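Local coordinates for SusD-like protein BACOVA_02651 (Bacteroides ovatus, PDB 5E75) that binds polysaccharide at the cell surface of a gut bacterium and probably captures xyloglucan before its transport into the periplasm for degradation, at residues A[47-52]-A[285-290]; A[88-93]-A[108-113]. All coordinates share one frame; numbering follows the deposited sequence.

Interaction 1: A[47-52]-A[285-290]; sequences RANDMY and SIDMLQ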
# COMPACT_ATOMS: atom_id res chain seq x y z
N ARG A 47 -7.57 -2.83 7.26
CA ARG A 47 -7.07 -2.90 8.61
C ARG A 47 -6.65 -1.53 9.14
O ARG A 47 -6.66 -1.30 10.34
CB ARG A 47 -5.90 -3.88 8.69
CG ARG A 47 -5.57 -4.33 10.11
CD ARG A 47 -4.86 -5.64 10.05
NE ARG A 47 -4.41 -6.16 11.33
CZ ARG A 47 -5.16 -6.83 12.20
NH1 ARG A 47 -6.46 -7.02 11.97
NH2 ARG A 47 -4.61 -7.31 13.30
N ALA A 48 -6.36 -0.59 8.24
CA ALA A 48 -6.09 0.80 8.60
C ALA A 48 -7.36 1.60 8.86
O ALA A 48 -7.29 2.75 9.25
CB ALA A 48 -5.30 1.49 7.49
N ASN A 49 -8.51 0.98 8.61
CA ASN A 49 -9.80 1.67 8.59
C ASN A 49 -9.91 2.71 7.48
O ASN A 49 -10.56 3.74 7.62
CB ASN A 49 -10.17 2.28 9.95
CG ASN A 49 -11.66 2.51 10.11
OD1 ASN A 49 -12.47 1.72 9.61
ND2 ASN A 49 -12.04 3.56 10.82
N ASP A 50 -9.30 2.44 6.33
CA ASP A 50 -9.54 3.29 5.16
C ASP A 50 -11.02 3.18 4.80
O ASP A 50 -11.67 4.16 4.43
CB ASP A 50 -8.75 2.82 3.93
CG ASP A 50 -7.27 3.22 3.94
OD1 ASP A 50 -6.73 3.76 4.92
OD2 ASP A 50 -6.61 2.94 2.91
N MET A 51 -11.55 1.96 4.88
CA MET A 51 -12.92 1.66 4.44
C MET A 51 -13.43 0.44 5.21
O MET A 51 -12.66 -0.28 5.87
CB MET A 51 -12.96 1.45 2.91
CG MET A 51 -12.55 0.05 2.42
SD MET A 51 -10.85 -0.38 2.76
CE MET A 51 -10.88 -2.06 2.27
N TYR A 52 -14.73 0.21 5.11
CA TYR A 52 -15.39 -0.86 5.84
C TYR A 52 -16.59 -1.38 5.07
O TYR A 52 -17.29 -0.63 4.40
CB TYR A 52 -15.87 -0.33 7.21
CG TYR A 52 -16.63 -1.32 8.07
CD1 TYR A 52 -15.97 -2.32 8.77
CD2 TYR A 52 -18.01 -1.23 8.22
CE1 TYR A 52 -16.66 -3.21 9.56
CE2 TYR A 52 -18.70 -2.14 9.01
CZ TYR A 52 -18.02 -3.11 9.68
OH TYR A 52 -18.71 -4.01 10.47
N SER A 285 -14.58 4.88 5.57
CA SER A 285 -15.05 4.90 6.94
C SER A 285 -15.34 6.31 7.39
O SER A 285 -14.85 7.28 6.84
CB SER A 285 -14.04 4.25 7.88
OG SER A 285 -12.86 5.03 7.97
N ILE A 286 -16.17 6.44 8.43
CA ILE A 286 -16.44 7.74 9.00
C ILE A 286 -15.12 8.40 9.43
O ILE A 286 -14.86 9.56 9.10
CB ILE A 286 -17.41 7.58 10.17
CG1 ILE A 286 -18.77 7.07 9.68
CG2 ILE A 286 -17.59 8.93 10.89
CD1 ILE A 286 -19.76 6.71 10.81
N ASP A 287 -14.28 7.65 10.14
CA ASP A 287 -12.97 8.11 10.58
C ASP A 287 -12.11 8.58 9.40
O ASP A 287 -11.55 9.68 9.41
CB ASP A 287 -12.32 6.97 11.39
CG ASP A 287 -10.80 7.01 11.44
OD1 ASP A 287 -10.21 8.06 11.78
OD2 ASP A 287 -10.20 5.96 11.16
N MET A 288 -11.98 7.75 8.36
CA MET A 288 -11.18 8.12 7.20
C MET A 288 -11.70 9.39 6.52
O MET A 288 -10.93 10.31 6.20
CB MET A 288 -11.19 6.97 6.21
CG MET A 288 -10.35 7.25 4.96
SD MET A 288 -8.58 7.31 5.32
CE MET A 288 -8.14 8.96 4.78
N LEU A 289 -13.02 9.47 6.33
CA LEU A 289 -13.60 10.64 5.68
C LEU A 289 -13.31 11.91 6.49
O LEU A 289 -13.09 12.98 5.92
CB LEU A 289 -15.10 10.47 5.44
CG LEU A 289 -15.45 9.47 4.35
CD1 LEU A 289 -16.93 9.12 4.44
CD2 LEU A 289 -15.10 10.01 2.98
N GLN A 290 -13.30 11.79 7.81
CA GLN A 290 -13.03 12.96 8.64
C GLN A 290 -11.58 13.40 8.58
O GLN A 290 -11.24 14.50 9.03
CB GLN A 290 -13.43 12.68 10.09
CG GLN A 290 -14.92 12.59 10.29
CD GLN A 290 -15.30 12.05 11.66
OE1 GLN A 290 -14.51 11.39 12.33
NE2 GLN A 290 -16.55 12.31 12.06
O HOH W 1 -14.88 4.78 11.43
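The chain leaves helix 40-46 through a Schellman motif, with the Ala48 carbonyl accepting a bond from Gln443 and Asn49 at positive phi, and this turn presents the Asn49 carbonyl and side chain to the start of helix 286-291. Asn49 O accepts a hydrogen bond from Ser285 OG at 2.7 Å, the donor lying above the carbonyl plane. With CG anti to the backbone N (chi1 -158°), the carboxamide of Asn49 reaches over Ser285 to Asp287. There Asn49 ND2 donates to the anti lone pair of Asp287 OD2 at 3.0 Å, amide and carboxylate planes being only 17° apart. A water accepts from both Asn49 ND2 and Asp287 N, forming a second route from the Asn49 amide to Asp287. Asp287 OD2 also meets Arg412 in a salt bridge and accepts from Gln443, so three donors converge on one oxygen and would be expected to stabilise its negative charge.

Ser285 is the N-cap of helix 286-291: its OG, held between the backbone N and the carbonyl carbon, accepts from Met288 N at 2.9 Å while donating its own hydrogen bond to Asn49 O. One hydroxyl thus caps the helix and ties it to the turn.

At Asp50 the backbone makes the link, Asp50 O accepting from Ser285 N at 3.2 Å along a nearly straight N-H (165°). Met288 CG packs against Asp50 O at 3.4 Å, and its bent chain runs alongside the Asp50 side chain, whose carboxylate is held by Ser45, Met417 and Asn421. Met51 then enters the short antiparallel pairing of strands 51-52 and 283-284, its CA 3.8 Å from Ser285 N, and Tyr52 bonds through its backbone to Asn283.

Interaction 2: A[88-93]-A[108-113]; sequences SVINAV and KAIAEA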
# COMPACT_ATOMS: atom_id res chain seq x y z
N SER A 88 14.50 -17.73 -7.85
CA SER A 88 14.63 -18.43 -9.12
C SER A 88 15.31 -17.57 -10.17
O SER A 88 16.16 -18.07 -10.93
CB SER A 88 13.27 -18.89 -9.63
OG SER A 88 12.76 -19.94 -8.83
N VAL A 89 14.96 -16.29 -10.24
CA VAL A 89 15.63 -15.37 -11.15
C VAL A 89 17.13 -15.27 -10.84
O VAL A 89 17.96 -15.32 -11.74
CB VAL A 89 14.99 -13.96 -11.08
CG1 VAL A 89 15.87 -12.90 -11.75
CG2 VAL A 89 13.63 -13.99 -11.72
N ILE A 90 17.49 -15.12 -9.57
CA ILE A 90 18.89 -15.01 -9.19
C ILE A 90 19.63 -16.28 -9.64
O ILE A 90 20.73 -16.20 -10.19
CB ILE A 90 19.03 -14.74 -7.68
CG1 ILE A 90 18.49 -13.34 -7.33
CG2 ILE A 90 20.49 -14.84 -7.24
CD1 ILE A 90 18.23 -13.16 -5.85
N ASN A 91 19.01 -17.43 -9.42
CA ASN A 91 19.60 -18.71 -9.84
C ASN A 91 19.73 -18.78 -11.36
O ASN A 91 20.75 -19.24 -11.88
CB ASN A 91 18.76 -19.89 -9.32
CG ASN A 91 19.23 -21.25 -9.84
OD1 ASN A 91 20.22 -21.79 -9.36
ND2 ASN A 91 18.51 -21.81 -10.81
N ALA A 92 18.71 -18.34 -12.09
CA ALA A 92 18.73 -18.39 -13.55
C ALA A 92 19.83 -17.50 -14.13
O ALA A 92 20.44 -17.85 -15.16
CB ALA A 92 17.39 -17.99 -14.13
N VAL A 93 20.08 -16.36 -13.51
CA VAL A 93 21.15 -15.47 -13.96
C VAL A 93 22.49 -16.22 -13.89
O VAL A 93 23.34 -16.09 -14.79
CB VAL A 93 21.21 -14.19 -13.12
CG1 VAL A 93 22.52 -13.43 -13.38
CG2 VAL A 93 19.99 -13.32 -13.41
N LYS A 108 21.36 -6.10 -13.28
CA LYS A 108 20.04 -5.48 -13.25
C LYS A 108 18.98 -6.51 -12.87
O LYS A 108 18.08 -6.22 -12.06
CB LYS A 108 19.73 -4.85 -14.61
CG LYS A 108 18.33 -4.28 -14.76
CD LYS A 108 18.26 -3.54 -16.08
CE LYS A 108 16.84 -3.38 -16.57
NZ LYS A 108 16.10 -4.68 -16.76
N ALA A 109 19.06 -7.71 -13.43
CA ALA A 109 18.08 -8.75 -13.14
C ALA A 109 18.15 -9.19 -11.67
O ALA A 109 17.12 -9.34 -11.01
CB ALA A 109 18.29 -9.96 -14.06
N ILE A 110 19.36 -9.39 -11.17
CA ILE A 110 19.53 -9.72 -9.76
C ILE A 110 19.00 -8.58 -8.90
O ILE A 110 18.34 -8.82 -7.88
CB ILE A 110 21.01 -10.02 -9.41
CG1 ILE A 110 21.45 -11.30 -10.14
CG2 ILE A 110 21.19 -10.19 -7.91
CD1 ILE A 110 22.98 -11.49 -10.18
N ALA A 111 19.28 -7.34 -9.30
CA ALA A 111 18.82 -6.19 -8.53
C ALA A 111 17.29 -6.08 -8.50
O ALA A 111 16.72 -5.76 -7.46
CB ALA A 111 19.43 -4.90 -9.08
N GLU A 112 16.63 -6.34 -9.62
CA GLU A 112 15.17 -6.30 -9.63
C GLU A 112 14.61 -7.41 -8.74
O GLU A 112 13.66 -7.17 -7.99
CB GLU A 112 14.65 -6.45 -11.05
CG GLU A 112 14.94 -5.26 -11.93
CD GLU A 112 14.49 -5.50 -13.35
OE1 GLU A 112 15.08 -6.36 -14.04
OE2 GLU A 112 13.50 -4.88 -13.78
N ALA A 113 15.19 -8.60 -8.81
CA ALA A 113 14.78 -9.72 -7.98
C ALA A 113 14.95 -9.35 -6.50
O ALA A 113 14.03 -9.53 -5.71
CB ALA A 113 15.58 -10.96 -8.31
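Ala113 CB sits between two side chains of the facing helix, 3.9 Å from Ile90 CG1 and 4.0 Å from Val89 CG1. The same Val89 methyl, anti to the backbone N (chi1 166°), also comes over the backbone carbonyl of Ala109. One turn along, Val93 straddles Ala109 and Ile110 with its two branches: CG2 meets Ala109 CB at 3.8 Å, whereas CG1 touches the tip of Ile110, CD1, at an equal 3.8 Å. Ile110 lies obliquely across Val93, its CG1 close to both valine methyls. Its other branch, CG2, reaches Ile90 CG1 at 4.2 Å, and the two isoleucines cross at about a right angle. An alanine in place of Val93 would remove both methyls and would probably loosen the packing around Ala109 and the end of Ile110.

These side chains are set by two helices, 70-95 and 103-125, whose short segments run antiparallel at 166° with axes 8.9 Å apart. The small Ala109 and Ala113, one turn apart and both pointing toward the partner, let the branched side chains of 88-93 come close to the backbone. The pair forms an antiparallel helical hairpin in a family that belongs to the TPR clan. Thr24 of helix 17-24 touches both Val89 and Ala109; Tyr164 of helix 151-168 packs on Ile110, and Arg114 and Arg117 lie against Ile90. Farther round helix 103-125, Lys108 NZ forms a salt bridge with Glu112 OE1 at 3.4 Å, the hydrogen bond within it weak, while the other carboxylate oxygen of Glu112 is held by Arg177 and Tyr28.

The side-chain contacts are between aliphatic carbons, with one methyl also against a backbone carbonyl oxygen, and the segments share no polar bond, so their cohesion rests on van der Waals fit and the burial of apolar surface.

Overall arrangement
From the N terminus, the chain first passes residues 47-52, whose partner lies more than 230 residues later. Within that span, helix 70-95 turns back through a short connection into helix 103-125, and interaction 2 closes this local hairpin. The chain then runs through several more helices and long loops until residues 285-290 close the long loop of interaction 1. Interaction 2 therefore lies wholly within the span of interaction 1, and the two do not cross. They sit on opposite sides of the chain's centre, their own centres about 39 Å apart. Interaction 2 joins neighbouring helices, whereas interaction 1 ties the end of helix 40-46 and strand 51-52 to the start of helix 286-291.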